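Local coordinates for protein bifunctional cytochrome P450/NADPH--P450 reductase (Deinococcus aerius, PDB 7F3H) that hydroxylates organic substrates at a heme iron, probably with electrons delivered from NADPH by the reductase part of the same polypeptide, at residues Pro11-His14 and Gly18-His21; Gln34-Arg37 and Leu43-Leu46; Ala369-Pro374 and Asp380-Glu385; Leu180-His185 and Trp209-Ser214; Tyr163-Phe168 and Pro175-Leu180. All coordinates share one frame; numbering follows the deposited sequence.

Contact 1. Residues Pro11-His14 and Gly18-His21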
# COMPACT_ATOMS: atom_id res chain seq x y z
N PRO A 11 -17.06 -23.15 -5.50
CA PRO A 11 -17.63 -23.13 -6.87
C PRO A 11 -17.44 -24.49 -7.53
O PRO A 11 -16.56 -25.27 -7.14
CB PRO A 11 -16.78 -22.07 -7.58
CG PRO A 11 -16.09 -21.34 -6.51
CD PRO A 11 -15.86 -22.31 -5.42
N PRO A 12 -18.26 -24.80 -8.53
CA PRO A 12 -18.31 -26.19 -9.04
C PRO A 12 -17.02 -26.77 -9.69
O PRO A 12 -16.98 -28.00 -9.83
CB PRO A 12 -19.49 -26.15 -10.03
CG PRO A 12 -19.66 -24.71 -10.37
CD PRO A 12 -19.28 -23.95 -9.15
N LYS A 13 -16.01 -25.97 -10.09
CA LYS A 13 -14.72 -26.46 -10.64
C LYS A 13 -14.83 -26.87 -12.13
O LYS A 13 -15.86 -27.42 -12.55
CB LYS A 13 -14.21 -27.63 -9.79
CG LYS A 13 -12.89 -28.26 -10.11
CD LYS A 13 -12.63 -29.44 -9.16
CE LYS A 13 -12.02 -29.14 -7.79
NZ LYS A 13 -10.53 -28.92 -7.83
N HIS A 14 -13.76 -26.69 -12.92
CA HIS A 14 -13.62 -26.82 -14.38
C HIS A 14 -12.94 -28.13 -14.78
O HIS A 14 -11.95 -28.52 -14.14
CB HIS A 14 -12.80 -25.65 -14.94
CG HIS A 14 -12.79 -25.55 -16.43
ND1 HIS A 14 -12.11 -26.43 -17.24
CD2 HIS A 14 -13.34 -24.63 -17.27
CE1 HIS A 14 -12.26 -26.08 -18.51
NE2 HIS A 14 -13.00 -24.98 -18.55
N GLY A 18 -9.68 -27.32 -13.15
CA GLY A 18 -10.07 -27.44 -11.75
C GLY A 18 -10.55 -26.11 -11.19
O GLY A 18 -11.61 -25.62 -11.59
N HIS A 19 -9.75 -25.47 -10.34
CA HIS A 19 -10.02 -24.13 -9.85
C HIS A 19 -8.93 -23.16 -10.26
O HIS A 19 -9.04 -21.96 -9.97
CB HIS A 19 -10.12 -24.08 -8.32
CG HIS A 19 -11.45 -24.53 -7.79
ND1 HIS A 19 -11.60 -25.07 -6.53
CD2 HIS A 19 -12.68 -24.50 -8.35
CE1 HIS A 19 -12.87 -25.37 -6.35
NE2 HIS A 19 -13.55 -25.04 -7.44
N LEU A 20 -7.90 -23.64 -10.96
CA LEU A 20 -6.70 -22.87 -11.24
C LEU A 20 -6.99 -21.70 -12.18
O LEU A 20 -6.21 -20.75 -12.23
CB LEU A 20 -5.62 -23.77 -11.85
CG LEU A 20 -4.87 -24.64 -10.83
CD1 LEU A 20 -4.14 -23.81 -9.77
CD2 LEU A 20 -5.75 -25.74 -10.21
N HIS A 21 -8.08 -21.78 -12.95
CA HIS A 21 -8.42 -20.70 -13.86
C HIS A 21 -8.74 -19.41 -13.10
O HIS A 21 -8.65 -18.32 -13.68
CB HIS A 21 -9.56 -21.14 -14.80
CG HIS A 21 -10.83 -21.51 -14.11
ND1 HIS A 21 -10.90 -22.47 -13.13
CD2 HIS A 21 -12.11 -21.10 -14.32
CE1 HIS A 21 -12.15 -22.60 -12.71
NE2 HIS A 21 -12.90 -21.77 -13.42

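Contact 2. Residues Gln34-Arg37 and Leu43-Leu46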
# COMPACT_ATOMS: atom_id res chain seq x y z
N GLN A 34 -15.56 -11.43 -8.30
CA GLN A 34 -16.75 -11.89 -9.03
C GLN A 34 -17.36 -13.12 -8.36
O GLN A 34 -18.58 -13.18 -8.11
CB GLN A 34 -16.42 -12.20 -10.49
CG GLN A 34 -16.30 -11.00 -11.43
CD GLN A 34 -17.42 -9.95 -11.31
OE1 GLN A 34 -17.15 -8.74 -11.34
NE2 GLN A 34 -18.67 -10.39 -11.21
N LEU A 35 -16.53 -14.14 -8.06
CA LEU A 35 -17.03 -15.25 -7.25
C LEU A 35 -17.76 -14.77 -6.01
O LEU A 35 -18.87 -15.24 -5.73
CB LEU A 35 -15.96 -16.23 -6.79
CG LEU A 35 -15.56 -17.35 -7.70
CD1 LEU A 35 -14.42 -18.12 -7.00
CD2 LEU A 35 -16.84 -18.19 -7.81
N ALA A 36 -17.13 -13.89 -5.23
CA ALA A 36 -17.75 -13.45 -3.98
C ALA A 36 -19.14 -12.90 -4.25
O ALA A 36 -20.08 -13.16 -3.49
CB ALA A 36 -16.88 -12.41 -3.30
N ARG A 37 -19.30 -12.22 -5.39
CA ARG A 37 -20.62 -11.67 -5.72
C ARG A 37 -21.62 -12.77 -6.05
O ARG A 37 -22.82 -12.55 -5.88
CB ARG A 37 -20.51 -10.75 -6.93
CG ARG A 37 -20.08 -9.36 -6.61
CD ARG A 37 -21.15 -8.61 -5.82
NE ARG A 37 -20.94 -7.17 -5.96
CZ ARG A 37 -20.31 -6.42 -5.06
NH1 ARG A 37 -19.80 -6.98 -3.97
NH2 ARG A 37 -20.17 -5.11 -5.27
N LEU A 43 -18.09 -16.34 2.44
CA LEU A 43 -16.74 -16.91 2.33
C LEU A 43 -16.83 -18.09 1.36
O LEU A 43 -17.88 -18.72 1.23
CB LEU A 43 -16.15 -17.40 3.69
CG LEU A 43 -16.46 -18.76 4.37
CD1 LEU A 43 -15.50 -19.13 5.55
CD2 LEU A 43 -17.89 -19.02 4.72
N PHE A 44 -15.72 -18.40 0.70
CA PHE A 44 -15.70 -19.58 -0.18
C PHE A 44 -14.32 -20.22 -0.17
O PHE A 44 -13.36 -19.67 0.38
CB PHE A 44 -16.14 -19.26 -1.62
CG PHE A 44 -15.25 -18.27 -2.34
CD1 PHE A 44 -14.00 -18.65 -2.83
CD2 PHE A 44 -15.67 -16.96 -2.54
CE1 PHE A 44 -13.20 -17.75 -3.47
CE2 PHE A 44 -14.88 -16.05 -3.20
CZ PHE A 44 -13.63 -16.44 -3.67
N GLN A 45 -14.24 -21.38 -0.81
CA GLN A 45 -13.10 -22.30 -0.79
C GLN A 45 -12.73 -22.71 -2.22
O GLN A 45 -13.61 -23.00 -3.02
CB GLN A 45 -13.51 -23.52 0.01
CG GLN A 45 -12.45 -24.32 0.67
CD GLN A 45 -13.06 -25.59 1.26
OE1 GLN A 45 -14.27 -25.81 1.16
NE2 GLN A 45 -12.22 -26.43 1.84
N LEU A 46 -11.42 -22.72 -2.53
CA LEU A 46 -10.85 -23.21 -3.79
C LEU A 46 -9.77 -24.25 -3.56
O LEU A 46 -9.11 -24.23 -2.51
CB LEU A 46 -10.27 -22.01 -4.58
CG LEU A 46 -11.17 -20.88 -5.10
CD1 LEU A 46 -10.33 -19.95 -5.96
CD2 LEU A 46 -12.36 -21.40 -5.90

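Contact 3. Residues Ala369-Pro374 and Asp380-Glu385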
# COMPACT_ATOMS: atom_id res chain seq x y z
N ALA A 369 -24.43 -5.43 2.90
CA ALA A 369 -24.88 -5.36 4.28
C ALA A 369 -24.18 -4.25 5.08
O ALA A 369 -24.65 -3.88 6.17
CB ALA A 369 -24.67 -6.71 4.97
N ALA A 370 -23.04 -3.76 4.61
CA ALA A 370 -22.28 -2.77 5.35
C ALA A 370 -22.20 -1.42 4.64
O ALA A 370 -21.81 -0.43 5.26
CB ALA A 370 -20.87 -3.29 5.64
N TRP A 371 -22.48 -1.37 3.34
CA TRP A 371 -22.33 -0.16 2.54
C TRP A 371 -23.59 0.02 1.72
O TRP A 371 -23.90 -0.82 0.88
CB TRP A 371 -21.10 -0.26 1.62
CG TRP A 371 -19.83 -0.60 2.36
CD1 TRP A 371 -19.25 -1.82 2.46
CD2 TRP A 371 -19.01 0.31 3.13
NE1 TRP A 371 -18.10 -1.74 3.23
CE2 TRP A 371 -17.93 -0.44 3.65
CE3 TRP A 371 -19.07 1.69 3.41
CZ2 TRP A 371 -16.93 0.13 4.44
CZ3 TRP A 371 -18.08 2.25 4.19
CH2 TRP A 371 -17.02 1.47 4.69
N THR A 372 -24.30 1.12 1.96
CA THR A 372 -25.42 1.50 1.10
C THR A 372 -24.89 1.88 -0.28
O THR A 372 -23.92 2.62 -0.38
CB THR A 372 -26.20 2.66 1.70
OG1 THR A 372 -26.64 2.33 3.03
CG2 THR A 372 -27.38 3.00 0.80
N ASN A 373 -25.53 1.38 -1.33
CA ASN A 373 -25.09 1.60 -2.71
C ASN A 373 -23.59 1.35 -2.82
O ASN A 373 -22.82 2.30 -3.13
CB ASN A 373 -25.46 2.98 -3.21
CG ASN A 373 -26.94 3.21 -3.20
OD1 ASN A 373 -27.70 2.34 -3.63
ND2 ASN A 373 -27.36 4.37 -2.72
N PRO A 374 -23.13 0.13 -2.61
CA PRO A 374 -21.68 -0.10 -2.49
C PRO A 374 -20.90 0.24 -3.74
O PRO A 374 -19.71 0.56 -3.63
CB PRO A 374 -21.60 -1.60 -2.19
CG PRO A 374 -22.85 -2.17 -2.83
CD PRO A 374 -23.90 -1.12 -2.58
N ASP A 380 -19.05 11.59 0.84
CA ASP A 380 -19.76 11.97 2.07
C ASP A 380 -19.87 10.81 3.06
O ASP A 380 -20.20 11.06 4.22
CB ASP A 380 -21.17 12.50 1.74
CG ASP A 380 -21.17 13.97 1.32
OD1 ASP A 380 -20.07 14.57 1.24
OD2 ASP A 380 -22.26 14.53 1.05
N ARG A 381 -19.59 9.57 2.64
CA ARG A 381 -19.48 8.47 3.59
C ARG A 381 -18.49 8.78 4.68
O ARG A 381 -18.53 8.13 5.74
CB ARG A 381 -19.03 7.17 2.90
CG ARG A 381 -19.93 6.71 1.78
CD ARG A 381 -19.36 5.53 0.99
NE ARG A 381 -20.46 4.62 0.69
CZ ARG A 381 -20.98 4.41 -0.51
NH1 ARG A 381 -20.49 5.01 -1.57
NH2 ARG A 381 -21.99 3.58 -0.63
N TRP A 382 -17.58 9.74 4.46
CA TRP A 382 -16.39 9.88 5.29
C TRP A 382 -16.36 11.17 6.10
O TRP A 382 -15.32 11.46 6.73
CB TRP A 382 -15.14 9.76 4.39
CG TRP A 382 -15.11 8.42 3.71
CD1 TRP A 382 -15.37 8.15 2.40
CD2 TRP A 382 -14.87 7.16 4.35
NE1 TRP A 382 -15.30 6.80 2.17
CE2 TRP A 382 -14.99 6.16 3.35
CE3 TRP A 382 -14.54 6.77 5.66
CZ2 TRP A 382 -14.81 4.81 3.62
CZ3 TRP A 382 -14.36 5.41 5.93
CH2 TRP A 382 -14.49 4.45 4.91
N THR A 383 -17.47 11.92 6.17
CA THR A 383 -17.59 12.99 7.15
C THR A 383 -17.52 12.38 8.55
O THR A 383 -17.83 11.20 8.73
CB THR A 383 -18.91 13.75 6.99
OG1 THR A 383 -19.98 12.94 7.47
CG2 THR A 383 -19.18 14.10 5.51
N SER A 384 -17.06 13.17 9.54
CA SER A 384 -17.03 12.66 10.93
C SER A 384 -18.32 11.97 11.32
O SER A 384 -18.30 10.91 11.95
CB SER A 384 -16.69 13.77 11.94
OG SER A 384 -15.36 14.23 11.76
N GLU A 385 -19.45 12.56 10.94
CA GLU A 385 -20.73 12.01 11.37
C GLU A 385 -21.03 10.66 10.71
O GLU A 385 -21.32 9.68 11.41
CB GLU A 385 -21.82 13.05 11.13
CG GLU A 385 -23.23 12.60 11.42
CD GLU A 385 -24.18 13.78 11.55
OE1 GLU A 385 -24.60 14.06 12.70
OE2 GLU A 385 -24.43 14.48 10.54

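Contact 4. Residues Leu180-His185 and Trp209-Ser214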
# COMPACT_ATOMS: atom_id res chain seq x y z
N LEU A 180 15.93 -2.68 -6.59
CA LEU A 180 14.67 -2.87 -5.86
C LEU A 180 13.56 -3.39 -6.77
O LEU A 180 12.86 -4.36 -6.44
CB LEU A 180 14.22 -1.57 -5.19
CG LEU A 180 13.00 -1.68 -4.27
CD1 LEU A 180 13.31 -2.65 -3.12
CD2 LEU A 180 12.59 -0.34 -3.73
N ALA A 181 13.37 -2.73 -7.92
CA ALA A 181 12.30 -3.12 -8.83
C ALA A 181 12.48 -4.56 -9.31
O ALA A 181 11.54 -5.37 -9.24
CB ALA A 181 12.22 -2.14 -10.02
N ARG A 182 13.68 -4.89 -9.78
CA ARG A 182 13.99 -6.24 -10.24
C ARG A 182 13.72 -7.26 -9.14
O ARG A 182 13.09 -8.30 -9.38
CB ARG A 182 15.45 -6.32 -10.69
CG ARG A 182 15.80 -5.59 -11.98
CD ARG A 182 17.20 -6.03 -12.49
NE ARG A 182 18.26 -5.69 -11.55
CZ ARG A 182 18.89 -4.52 -11.55
NH1 ARG A 182 18.58 -3.59 -12.46
NH2 ARG A 182 19.85 -4.26 -10.66
N ALA A 183 14.24 -7.00 -7.92
CA ALA A 183 14.09 -7.95 -6.82
C ALA A 183 12.62 -8.15 -6.47
O ALA A 183 12.19 -9.28 -6.20
CB ALA A 183 14.90 -7.52 -5.59
N MET A 184 11.84 -7.06 -6.39
CA MET A 184 10.40 -7.16 -6.11
C MET A 184 9.69 -8.02 -7.15
O MET A 184 8.92 -8.95 -6.81
CB MET A 184 9.80 -5.76 -6.05
CG MET A 184 10.19 -4.99 -4.78
SD MET A 184 9.44 -5.76 -3.33
CE MET A 184 7.92 -4.80 -3.24
N HIS A 185 9.93 -7.72 -8.43
CA HIS A 185 9.32 -8.53 -9.48
C HIS A 185 9.70 -10.01 -9.34
O HIS A 185 8.84 -10.91 -9.40
CB HIS A 185 9.75 -8.00 -10.85
CG HIS A 185 9.21 -8.81 -11.99
ND1 HIS A 185 7.90 -8.70 -12.42
CD2 HIS A 185 9.78 -9.78 -12.74
CE1 HIS A 185 7.71 -9.53 -13.43
NE2 HIS A 185 8.83 -10.20 -13.64
N TRP A 209 19.80 -12.58 -5.82
CA TRP A 209 20.54 -12.45 -4.57
C TRP A 209 21.64 -11.39 -4.69
O TRP A 209 21.96 -10.71 -3.69
CB TRP A 209 21.12 -13.80 -4.13
CG TRP A 209 20.02 -14.78 -3.78
CD1 TRP A 209 19.59 -15.85 -4.53
CD2 TRP A 209 19.18 -14.74 -2.63
NE1 TRP A 209 18.54 -16.48 -3.91
CE2 TRP A 209 18.27 -15.83 -2.73
CE3 TRP A 209 19.10 -13.90 -1.52
CZ2 TRP A 209 17.30 -16.09 -1.77
CZ3 TRP A 209 18.14 -14.16 -0.56
CH2 TRP A 209 17.26 -15.25 -0.69
N ALA A 210 22.17 -11.19 -5.90
CA ALA A 210 23.17 -10.14 -6.11
C ALA A 210 22.58 -8.75 -5.94
O ALA A 210 23.18 -7.89 -5.28
CB ALA A 210 23.82 -10.29 -7.49
N ASP A 211 21.43 -8.51 -6.61
CA ASP A 211 20.64 -7.29 -6.45
C ASP A 211 20.41 -6.99 -4.97
O ASP A 211 20.60 -5.85 -4.50
CB ASP A 211 19.27 -7.47 -7.14
CG ASP A 211 19.31 -7.22 -8.64
OD1 ASP A 211 20.27 -6.59 -9.12
OD2 ASP A 211 18.37 -7.65 -9.35
N ILE A 212 19.97 -8.01 -4.22
CA ILE A 212 19.69 -7.79 -2.81
C ILE A 212 20.95 -7.37 -2.09
O ILE A 212 20.93 -6.46 -1.26
CB ILE A 212 19.08 -9.04 -2.15
CG1 ILE A 212 17.82 -9.52 -2.87
CG2 ILE A 212 18.84 -8.75 -0.69
CD1 ILE A 212 17.13 -10.67 -2.16
N ALA A 213 22.07 -8.03 -2.40
CA ALA A 213 23.36 -7.67 -1.80
C ALA A 213 23.71 -6.21 -2.10
O ALA A 213 24.19 -5.48 -1.22
CB ALA A 213 24.46 -8.60 -2.31
N SER A 214 23.53 -5.78 -3.34
CA SER A 214 23.86 -4.39 -3.70
C SER A 214 23.01 -3.40 -2.89
O SER A 214 23.51 -2.35 -2.44
CB SER A 214 23.66 -4.19 -5.20
OG SER A 214 22.27 -4.21 -5.53

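Contact 5. Residues Tyr163-Phe168 and Pro175-Leu180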
# COMPACT_ATOMS: atom_id res chain seq x y z
N TYR A 163 18.40 10.07 1.97
CA TYR A 163 19.10 9.94 0.71
C TYR A 163 18.17 10.35 -0.44
O TYR A 163 16.97 10.04 -0.45
CB TYR A 163 19.73 8.52 0.65
CG TYR A 163 20.46 8.10 -0.58
CD1 TYR A 163 20.73 8.99 -1.59
CD2 TYR A 163 21.39 7.04 -0.46
CE1 TYR A 163 21.52 8.66 -2.65
CE2 TYR A 163 22.27 6.72 -1.48
CZ TYR A 163 22.32 7.54 -2.58
OH TYR A 163 23.17 7.27 -3.64
N ARG A 164 18.74 11.17 -1.34
CA ARG A 164 18.06 11.85 -2.44
C ARG A 164 18.40 11.13 -3.74
O ARG A 164 19.43 11.41 -4.35
CB ARG A 164 18.54 13.30 -2.51
CG ARG A 164 17.98 14.21 -1.43
CD ARG A 164 18.32 15.68 -1.73
NE ARG A 164 17.58 16.63 -0.90
CZ ARG A 164 17.74 16.80 0.41
NH1 ARG A 164 18.62 16.09 1.10
NH2 ARG A 164 17.00 17.70 1.05
N PHE A 165 17.48 10.29 -4.21
CA PHE A 165 17.64 9.58 -5.48
C PHE A 165 17.34 10.44 -6.69
O PHE A 165 17.66 10.04 -7.82
CB PHE A 165 16.76 8.34 -5.49
CG PHE A 165 17.27 7.25 -4.59
CD1 PHE A 165 18.45 6.59 -4.90
CD2 PHE A 165 16.60 6.91 -3.43
CE1 PHE A 165 18.94 5.59 -4.08
CE2 PHE A 165 17.08 5.92 -2.60
CZ PHE A 165 18.26 5.25 -2.91
N ARG A 166 16.72 11.61 -6.47
CA ARG A 166 16.46 12.58 -7.53
C ARG A 166 15.83 11.94 -8.76
O ARG A 166 16.28 12.14 -9.89
CB ARG A 166 17.75 13.31 -7.89
CG ARG A 166 18.49 13.84 -6.66
CD ARG A 166 19.48 14.92 -7.03
NE ARG A 166 20.47 15.04 -5.97
CZ ARG A 166 20.46 16.00 -5.05
NH1 ARG A 166 19.53 16.96 -5.08
NH2 ARG A 166 21.40 16.00 -4.12
N SER A 167 14.74 11.19 -8.53
CA SER A 167 14.13 10.42 -9.61
C SER A 167 13.43 11.28 -10.67
O SER A 167 13.05 10.72 -11.71
CB SER A 167 13.12 9.42 -9.02
OG SER A 167 13.79 8.48 -8.20
N PHE A 168 13.18 12.57 -10.43
CA PHE A 168 12.55 13.45 -11.42
C PHE A 168 13.55 14.23 -12.26
O PHE A 168 13.14 14.94 -13.18
CB PHE A 168 11.57 14.42 -10.75
CG PHE A 168 10.42 13.73 -10.05
CD1 PHE A 168 9.41 13.12 -10.79
CD2 PHE A 168 10.36 13.65 -8.66
CE1 PHE A 168 8.35 12.46 -10.14
CE2 PHE A 168 9.31 12.99 -8.01
CZ PHE A 168 8.30 12.39 -8.75
N PRO A 175 20.45 3.14 -9.86
CA PRO A 175 20.64 1.67 -9.79
C PRO A 175 20.04 1.01 -8.56
O PRO A 175 19.49 -0.09 -8.69
CB PRO A 175 22.17 1.55 -9.78
CG PRO A 175 22.61 2.66 -10.66
CD PRO A 175 21.69 3.82 -10.27
N PHE A 176 20.16 1.62 -7.38
CA PHE A 176 19.55 1.06 -6.17
C PHE A 176 18.05 0.79 -6.39
O PHE A 176 17.56 -0.28 -6.03
CB PHE A 176 19.80 1.98 -4.97
CG PHE A 176 19.13 1.53 -3.68
CD1 PHE A 176 17.82 1.92 -3.36
CD2 PHE A 176 19.82 0.75 -2.75
CE1 PHE A 176 17.22 1.52 -2.18
CE2 PHE A 176 19.21 0.35 -1.56
CZ PHE A 176 17.92 0.74 -1.28
N LEU A 177 17.35 1.72 -7.04
CA LEU A 177 15.91 1.53 -7.26
C LEU A 177 15.63 0.55 -8.39
O LEU A 177 14.61 -0.16 -8.35
CB LEU A 177 15.25 2.88 -7.53
CG LEU A 177 15.45 3.89 -6.38
CD1 LEU A 177 14.90 5.24 -6.76
CD2 LEU A 177 14.82 3.39 -5.09
N GLN A 178 16.52 0.45 -9.39
CA GLN A 178 16.36 -0.58 -10.41
C GLN A 178 16.54 -1.97 -9.81
O GLN A 178 15.78 -2.90 -10.13
CB GLN A 178 17.35 -0.36 -11.55
CG GLN A 178 16.96 0.76 -12.52
CD GLN A 178 18.11 1.21 -13.43
OE1 GLN A 178 19.24 0.74 -13.30
NE2 GLN A 178 17.82 2.13 -14.33
N ALA A 179 17.50 -2.11 -8.89
CA ALA A 179 17.69 -3.36 -8.17
C ALA A 179 16.46 -3.68 -7.32
O ALA A 179 15.98 -4.83 -7.30
CB ALA A 179 18.96 -3.27 -7.31
N LEU A 180 15.93 -2.68 -6.59
CA LEU A 180 14.67 -2.87 -5.86
C LEU A 180 13.56 -3.39 -6.77
O LEU A 180 12.86 -4.36 -6.44
CB LEU A 180 14.22 -1.57 -5.19
CG LEU A 180 13.00 -1.68 -4.27
CD1 LEU A 180 13.31 -2.65 -3.12
CD2 LEU A 180 12.59 -0.34 -3.73

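Contact 1. Residues Pro11-His14 and Gly18-His21
His19 lays its imidazole across the Pro11-Lys13 backbone, with one edge toward a carbonyl and one face under an aliphatic chain. At the edge, NE2 gives a hydrogen bond of 3.0 Å to Pro11 O. The oxygen lies almost in the ring plane, whereas the ring nitrogen stands well above the plane of the carbonyl. Lys13 crosses the imidazole at about a right angle. Its CG lies anti to the backbone N (chi1 -177°) and its last two torsions are bent, which brings CE over the ring face, 4.3 Å from the centroid, in a CH-pi contact. The long methylenes of lysine suit this place, since they can cover a ring while the amine reaches the surface. With ND1 of His19 bonded to Asp47 N, both ring nitrogens are used; a leucine in its place would probably leave Pro11 O and Asp47 N without these partners and take the flat support from under Lys13. A pair of rings meets further along: His14 turns an edge toward the face of His21, centroids 5.5 Å apart and planes at 56°, and its CB sits over that same ring. Between the two backbones, His14 and Gly18 form one antiparallel, hydrogen-bonded pair, His14 N to Gly18 O 2.7 Å and Gly18 N to His14 O 2.8 Å. Glycine suits the turn because its positive phi would strain most other residues. The tight loop precedes helix 28-38 and leans on strand 43-48, where Pro11 and His19 touch Leu46 and Leu20 touches Ile48.

Contact 2. Residues Gln34-Arg37 and Leu43-Leu46
Helix 28-38 packs here against strand 43-48, the outermost strand on one side of the mixed sheet near the N-terminus of the cytochrome P450 fold, and Leu35 and Phe44 carry most of the contact. Leu35 crosses Phe44 at about a right angle. Its CD1 methyl sits over one face of the phenyl ring, displaced toward the rim and 4.1 Å from the centroid, a CH-pi contact. Leu35 CB also reaches the ring, 3.8 Å from Phe44 CE2. The same ring atom approaches the helix backbone at Ala36 N, 3.7 Å away, and stands 4.2 Å from Ala36 CB. Alanine's single methyl suits a place where the ring comes up to the helix backbone itself. The side chain of Phe44 starts toward the helix, and with CG between the backbone N and the carbonyl carbon (chi1 62°) its ring comes to lie beside Leu35 and Ala36. Leu46, two residues on and therefore on the same side of the strand, adds its CD2, 4.0 Å from Leu35 CD1. Leu35 is thus shared by an aromatic face and a leucine methyl. No hydrogen bond joins the two segments; the strand's own backbone bonds, from Phe44 to Gln55 and from Leu46 to Leu53, go to strand 51-56. Such apolar packing of a helix on the side chains of the edge strand that follows it fits the first helix and first beta hairpin of the P450 fold.

Contact 3. Residues Ala369-Pro374 and Asp380-Glu385
Arg381 runs from a 3-10 turn to the loop at Thr372 and Asn373, meeting aromatic rings first and backbone oxygens last. At its root, CB rests over one face of the neighbouring Trp382 indole, toward the rim. The chain bends at chi3 (140°), which sets NE 4.2 Å from Trp371 CE3, oblique to the ring; the guanidinium then reaches the loop. CZ comes within 3.8 Å of Asn373 O, and NH2 gives that oxygen a hydrogen bond of 2.9 Å. The position of NH2 is less certain, because the model brings it implausibly near Thr372 O. The other terminal nitrogen, NH1, forms a salt bridge with Glu324 of helix 317-329. Beside this chain the two tryptophans meet directly, Trp371 CH2 to Trp382 CH2 3.9 Å, their six-membered rings inclined at 44°. Both indole nitrogens are engaged, Trp371 NE1 with Leu364 O and Trp382 NE1 with Glu324. Glu324 and Arg327 match the ExxR pair of cytochrome P450s, and Arg381 is consistent with the third member of the Glu-Arg-Arg triad. The chemistry implies that one arginine, likely to be charged, ties the Glu324 carboxylate to the loop 369-374, probably through Asn373 O if NH2 is placed rightly, with indoles touching its root and its NE.

Contact 4. Residues Leu180-His185 and Trp209-Ser214
Arg182 and Asp211 form the salt bridge that links helices 175-190 and 199-227, which correspond to the F and G helices of the cytochrome P450 fold. In that family the pair commonly roofs the substrate access region. The two short segments run closer to antiparallel than parallel, at 137°, with axes 9.1 Å apart. The salt bridge is the tight part, and it lies on the solvent side. Arg182 grips the carboxylate side-on with two nitrogens, one for each oxygen: NE to Asp211 OD2 is 2.9 Å and NH2 to Asp211 OD1 is 2.8 Å, both nearly straight. The oxygens stay close to the guanidinium plane, but the carboxylate is turned 42° against it. OD2 is met on its syn side, somewhat out of the carboxylate plane, and OD1 from above that plane. The bend of Arg182 at chi3 (-63°) brings the NE edge of the guanidinium to the acid; Arg182 CB lies 3.5 Å from Asp211 OD2. An arginine suits an exposed place such as this, where one side of its head can bind an acid while water may reach the rest. The inner side is buried yet barely touches across the pair: Ala183 CB and Ile212 CG1 are 4.5 Å apart. Alanine's small side chain lets the backbones draw near, Ala183 CA to Asp211 CA being 6.6 Å, and Leu85, Tyr208 and Met215 also touch that methyl. One turn beyond the salt bridge, Ser214 OG folds back on its own helix and hydrogen-bonds Asp211 O at 2.6 Å.

Contact 5. Residues Tyr163-Phe168 and Pro175-Leu180
The backbones draw nearest at Phe165 and Leu177, whose CA atoms are 8.4 Å apart, where the irregular chain 163-168 passes the first turn of helix 175-190. Both residues point toward each other. Leu177 sets its CG over the centre of the Phe165 ring, 4.2 Å from the centroid, in a CH-pi contact, while its CD1 methyl reaches Phe165 CG at 3.8 Å. Tyr163 from the same loop covers the opposite face, so the phenyl is sandwiched between an aliphatic branch and an aromatic ring. Phe176 meets the ring obliquely: the two phenyl planes are only 14° from parallel but slid so far that they barely overlap, and Phe165 CZ is 3.4 Å from Phe176 CD1. Within the cytochrome P450 fold this is where the connection after helix 144-161 turns into the F helix, and the rings fill the seam between them. A broad, flat, apolar residue suits the place of Phe165, with partners on both faces and Phe176 set obliquely; an alanine here would probably open a gap beneath Leu177 and leave Phe176 without its neighbour. Phe176 lies with its CG anti to the backbone N (chi1 177°), an orientation that also lets it touch Leu265 of helix 254-285 and Met215 and Leu218 of helix 199-227. Ser167 brings OG to 3.7 Å from Leu177 CD1, yet its polar partner is Asp154, to which that hydroxyl is hydrogen-bonded.

Along the chain the order is contact 1, contact 2, contact 5, contact 4, contact 3, all within one cytochrome P450 region. Contacts 1 and 2 are neighbours, centres 11 Å apart, and touch where Pro11 meets Leu35 and Leu46; contact 2 includes part of strand 43-48, at the edge of the mixed sheet, and contact 1 packs on it. Contacts 4 and 5 lie about 13 Å apart, share helix 175-190 and Leu180, and lie on the opposite side of the chain's centre from contact 3. Contact 3 is about 24 Å from contact 2 and about 40 Å from contact 5, centre to centre. The contacts thus fall into an N-terminal group, a helical group, and contact 3 apart from both.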